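Local structure of Sec-alkylsulfatase (Pseudomonas sp., 4AXH) at residues N102-R107 / Y412-Y417; S247-T252 / N311-M316. The protein catalyses the zinc-dependent hydrolysis of (R)-secondary-alkyl sulfates with inversion of configuration, giving (S)-alcohols and inorganic sulfate. All coordinates share one frame; numbering follows the deposited sequence.

Interaction 1. Residues N102-R107 / Y412-Y417. Unlike the reference sequence in segment 102-107: Arg107 (reference His).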
# COMPACT_ATOMS: atom_id res chain seq x y z
N ASN A 102 -28.48 13.80 -4.27
CA ASN A 102 -28.69 12.48 -4.84
C ASN A 102 -29.69 11.72 -3.97
O ASN A 102 -29.52 11.66 -2.76
CB ASN A 102 -27.39 11.75 -4.90
CG ASN A 102 -27.48 10.43 -5.64
OD1 ASN A 102 -28.24 9.52 -5.28
ND2 ASN A 102 -26.62 10.26 -6.63
N PRO A 103 -30.76 11.16 -4.58
CA PRO A 103 -31.81 10.49 -3.80
C PRO A 103 -31.36 9.31 -2.96
O PRO A 103 -31.95 9.11 -1.90
CB PRO A 103 -32.87 10.15 -4.84
CG PRO A 103 -32.61 11.03 -5.97
CD PRO A 103 -31.13 11.19 -6.01
N SER A 104 -30.34 8.54 -3.42
CA SER A 104 -29.77 7.40 -2.69
C SER A 104 -29.04 7.87 -1.42
O SER A 104 -29.17 7.26 -0.38
CB SER A 104 -28.81 6.63 -3.59
OG SER A 104 -28.33 5.44 -2.98
N LEU A 105 -28.27 8.99 -1.54
CA LEU A 105 -27.54 9.61 -0.44
C LEU A 105 -28.55 10.09 0.63
O LEU A 105 -28.34 9.85 1.83
CB LEU A 105 -26.67 10.77 -0.93
CG LEU A 105 -25.78 11.50 0.14
CD1 LEU A 105 -25.10 10.53 1.13
CD2 LEU A 105 -24.74 12.35 -0.51
N TRP A 106 -29.65 10.73 0.16
CA TRP A 106 -30.74 11.23 0.99
C TRP A 106 -31.42 10.08 1.76
O TRP A 106 -31.87 10.28 2.87
CB TRP A 106 -31.75 11.94 0.08
CG TRP A 106 -32.87 12.64 0.79
CD1 TRP A 106 -34.03 12.09 1.20
CD2 TRP A 106 -32.95 14.04 1.10
NE1 TRP A 106 -34.83 13.05 1.78
CE2 TRP A 106 -34.19 14.26 1.72
CE3 TRP A 106 -32.09 15.14 0.89
CZ2 TRP A 106 -34.61 15.53 2.14
CZ3 TRP A 106 -32.50 16.40 1.33
CH2 TRP A 106 -33.75 16.58 1.94
N ARG A 107 -31.55 8.90 1.14
CA ARG A 107 -32.16 7.71 1.69
C ARG A 107 -31.32 7.29 2.91
O ARG A 107 -31.88 7.03 3.97
CB ARG A 107 -32.13 6.58 0.63
CG ARG A 107 -33.28 5.62 0.69
CD ARG A 107 -32.93 4.41 1.45
NE ARG A 107 -34.17 3.70 1.78
CZ ARG A 107 -34.22 2.45 2.22
NH1 ARG A 107 -33.10 1.74 2.38
NH2 ARG A 107 -35.39 1.88 2.50
N TYR A 412 -27.49 -1.71 1.18
CA TYR A 412 -26.39 -1.86 2.10
C TYR A 412 -25.00 -2.11 1.47
O TYR A 412 -24.01 -2.30 2.19
CB TYR A 412 -26.75 -2.94 3.13
CG TYR A 412 -27.11 -4.30 2.56
CD1 TYR A 412 -26.13 -5.25 2.29
CD2 TYR A 412 -28.43 -4.67 2.39
CE1 TYR A 412 -26.46 -6.52 1.84
CE2 TYR A 412 -28.77 -5.94 1.94
CZ TYR A 412 -27.78 -6.86 1.67
OH TYR A 412 -28.16 -8.10 1.21
N LEU A 413 -24.93 -2.13 0.13
CA LEU A 413 -23.71 -2.35 -0.64
C LEU A 413 -23.33 -1.14 -1.47
O LEU A 413 -22.29 -1.16 -2.12
CB LEU A 413 -23.92 -3.58 -1.54
CG LEU A 413 -23.33 -4.93 -1.14
CD1 LEU A 413 -23.24 -5.14 0.39
CD2 LEU A 413 -24.08 -6.00 -1.77
N ARG A 414 -24.15 -0.06 -1.43
CA ARG A 414 -23.92 1.19 -2.16
C ARG A 414 -22.67 1.92 -1.67
O ARG A 414 -22.23 1.79 -0.51
CB ARG A 414 -25.14 2.14 -2.08
CG ARG A 414 -26.54 1.55 -2.44
CD ARG A 414 -26.65 1.04 -3.86
NE ARG A 414 -26.31 2.10 -4.80
CZ ARG A 414 -26.05 1.91 -6.09
NH1 ARG A 414 -26.06 0.69 -6.60
NH2 ARG A 414 -25.76 2.95 -6.86
N SER A 415 -22.12 2.77 -2.56
CA SER A 415 -20.93 3.58 -2.33
C SER A 415 -21.18 4.86 -1.51
O SER A 415 -20.98 5.96 -2.00
CB SER A 415 -20.26 3.88 -3.66
OG SER A 415 -19.89 2.65 -4.25
N TYR A 416 -21.61 4.71 -0.26
CA TYR A 416 -21.92 5.85 0.61
C TYR A 416 -20.74 6.32 1.45
O TYR A 416 -20.72 7.47 1.84
CB TYR A 416 -23.06 5.50 1.57
CG TYR A 416 -24.39 5.14 0.94
CD1 TYR A 416 -25.02 6.02 0.06
CD2 TYR A 416 -25.07 3.99 1.31
CE1 TYR A 416 -26.27 5.72 -0.49
CE2 TYR A 416 -26.34 3.70 0.79
CZ TYR A 416 -26.94 4.57 -0.11
OH TYR A 416 -28.18 4.29 -0.63
N TYR A 417 -19.81 5.42 1.79
CA TYR A 417 -18.64 5.74 2.60
C TYR A 417 -17.44 5.49 1.76
O TYR A 417 -16.81 6.44 1.30
CB TYR A 417 -18.62 4.87 3.87
CG TYR A 417 -17.77 5.44 4.98
CD1 TYR A 417 -18.20 6.54 5.71
CD2 TYR A 417 -16.55 4.85 5.33
CE1 TYR A 417 -17.43 7.07 6.74
CE2 TYR A 417 -15.78 5.37 6.36
CZ TYR A 417 -16.21 6.49 7.05
OH TYR A 417 -15.44 7.04 8.07
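The first turn of helix 103-111 is where Ser104 and Leu105 receive the ring of Tyr416, carried by the loop between helices 393-400 and 420-431. The contact illustrates how a capped helix start can offer both a side chain and a backbone surface to a distant loop. Asn102 is the N-cap: its OD1 takes the amide of Ser104 at 3.0 Å, with the donor in the carbonyl plane and an N-H...O angle of 144°. Ser104 turns its hydroxyl away from its own amide nitrogen (chi1 -174°) and, in the conformer described here, toward the phenol. Ser104 OG and Tyr416 OH lie 2.6 Å apart, a probable hydrogen bond, although the phenol proton has another possible acceptor. The serine oxygen meets the ring at its edge, near the ring plane, and also stands 3.2 Å from Tyr416 CE1. Tyr416 CE1 also comes within 4.0 Å of Leu105 N, which approaches the ring obliquely.

Within the alkylsulfatase dimerisation family region, to which residues 412-417 belong, an inverse gamma turn is centred on Ser415, and Arg414 CB lies over one face of the tyrosine ring, 3.5 Å above its plane and displaced toward the rim. The guanidinium has its main polar partners beyond the pair of segments: NH2 forms a salt bridge with Glu513 and NH1 another with Asp408. Glu513 grips both segments, since its second carboxylate oxygen is hydrogen-bonded to Ser104 OG, and its charge would be expected to offset that of the arginine beside the buried serine-tyrosine pair.

Interaction 2. Residues S247-T252 / N311-M316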
# COMPACT_ATOMS: atom_id res chain seq x y z
N SER A 247 -22.72 11.45 6.51
CA SER A 247 -21.36 10.93 6.37
C SER A 247 -21.32 9.40 6.13
O SER A 247 -20.30 8.75 6.39
CB SER A 247 -20.46 11.39 7.51
OG SER A 247 -20.13 12.76 7.35
N GLY A 248 -22.40 8.87 5.55
CA GLY A 248 -22.51 7.48 5.14
C GLY A 248 -22.80 6.55 6.27
O GLY A 248 -23.89 6.00 6.35
N LEU A 249 -21.82 6.37 7.17
CA LEU A 249 -21.96 5.49 8.33
C LEU A 249 -22.41 6.22 9.58
O LEU A 249 -22.52 5.60 10.65
CB LEU A 249 -20.66 4.71 8.58
CG LEU A 249 -20.13 3.87 7.45
CD1 LEU A 249 -18.76 3.33 7.80
CD2 LEU A 249 -21.10 2.74 7.11
N PHE A 250 -22.61 7.54 9.47
CA PHE A 250 -23.06 8.47 10.53
C PHE A 250 -23.36 9.81 9.92
O PHE A 250 -23.19 9.98 8.71
CB PHE A 250 -22.02 8.62 11.66
CG PHE A 250 -20.59 8.72 11.19
CD1 PHE A 250 -20.05 9.94 10.80
CD2 PHE A 250 -19.78 7.58 11.10
CE1 PHE A 250 -18.76 10.02 10.30
CE2 PHE A 250 -18.49 7.66 10.61
CZ PHE A 250 -17.99 8.88 10.20
N LYS A 251 -23.77 10.78 10.73
CA LYS A 251 -24.10 12.12 10.25
C LYS A 251 -22.85 12.96 9.96
O LYS A 251 -22.73 13.48 8.86
CB LYS A 251 -25.06 12.84 11.21
CG LYS A 251 -26.40 12.13 11.53
CD LYS A 251 -27.24 11.73 10.32
CE LYS A 251 -27.88 12.87 9.57
NZ LYS A 251 -27.97 12.57 8.12
N THR A 252 -21.94 13.09 10.94
CA THR A 252 -20.72 13.92 10.89
C THR A 252 -19.83 13.52 12.06
O THR A 252 -20.26 12.69 12.87
CB THR A 252 -21.08 15.45 10.98
OG1 THR A 252 -19.89 16.28 10.94
CG2 THR A 252 -21.94 15.78 12.22
N ASN A 311 -16.75 -4.37 10.43
CA ASN A 311 -16.35 -5.31 9.41
C ASN A 311 -17.33 -5.49 8.26
O ASN A 311 -16.91 -5.92 7.17
CB ASN A 311 -15.99 -6.64 10.04
CG ASN A 311 -14.86 -6.48 10.99
OD1 ASN A 311 -13.84 -5.86 10.67
ND2 ASN A 311 -15.06 -6.94 12.21
N ALA A 312 -18.61 -5.18 8.48
CA ALA A 312 -19.60 -5.34 7.44
C ALA A 312 -20.75 -4.36 7.62
O ALA A 312 -21.88 -4.78 7.87
CB ALA A 312 -20.11 -6.78 7.42
N PRO A 313 -20.50 -3.04 7.48
CA PRO A 313 -21.61 -2.09 7.67
C PRO A 313 -22.53 -1.94 6.44
O PRO A 313 -22.17 -2.37 5.35
CB PRO A 313 -20.86 -0.80 8.02
CG PRO A 313 -19.58 -0.88 7.28
CD PRO A 313 -19.24 -2.34 7.16
N PRO A 314 -23.70 -1.29 6.60
CA PRO A 314 -24.64 -1.14 5.47
C PRO A 314 -24.30 -0.04 4.47
O PRO A 314 -25.15 0.82 4.16
CB PRO A 314 -25.99 -0.87 6.14
CG PRO A 314 -25.76 -0.92 7.58
CD PRO A 314 -24.30 -0.78 7.84
N ALA A 315 -23.06 -0.08 3.95
CA ALA A 315 -22.44 0.78 2.94
C ALA A 315 -21.09 0.18 2.64
O ALA A 315 -20.56 -0.58 3.46
CB ALA A 315 -22.25 2.20 3.48
N MET A 316 -20.53 0.48 1.47
CA MET A 316 -19.20 0.00 1.10
C MET A 316 -18.23 0.75 2.00
O MET A 316 -18.40 1.95 2.20
CB MET A 316 -18.89 0.31 -0.38
CG MET A 316 -17.60 -0.33 -0.84
SD MET A 316 -17.17 -0.01 -2.55
CE MET A 316 -17.84 -1.47 -3.39
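Leu249 joins two irregular loops of the metallo-beta-lactamase domain, meeting Pro313 and Ala315 with a single branch. Its CB sets out beside the opposing segment rather than at it, and the first torsion then places CG anti to the carbonyl carbon (chi1 -57°), which carries the tip across. At CG the chain forks. CD1 lies against the ring of Tyr417, a sulfate-binding residue, 3.6 Å from Tyr417 CD2. CD2 is the branch that closes the contact, touching Pro313 CB at 3.7 Å and Pro313 CG at 3.9 Å, so that it sits against the CB-CG side of the proline while the two side chains meet at a slant. The same methyl also meets Ala315 CB at 3.8 Å.

Between the two receiving residues an inverse gamma turn is centred on Pro314, closed by a 2.8 Å bond from Ala315 N to Pro313 O, consistent with both CB atoms meeting the same methyl. On the other loop, Gly248 precedes the leucine with a positive phi of 78°, and its carbonyl is held by Asn112.

The side chain of Leu249 is about 6 Å from a bound zinc ion and about 4 Å from that of the zinc ligand His355. A contact made purely of methyl and ring carbons probably makes this side of the metal site apolar, which would suit an enzyme acting on alkyl sulfates.

How the interactions relate
Interaction 2 is nested, along the chain, inside the loop closed by interaction 1, and their centres are only 10 Å apart. The segments 412-417 and 311-316 join them directly: Arg414 O and Met316 N are 2.9 Å apart, a probable hydrogen bond, and Tyr412 CB packs on Pro314 CA at 3.6 Å. Tyr417, the residue after Tyr416, reaches toward the other loop of interaction 2, with its CD1 3.1 Å from Ser247 O. Residues 412-417 therefore link the helix start to the loops beside the zinc site, with Tyr417 a sulfate-binding residue; the side chain of Tyr416 remains about 11 Å from that of His355.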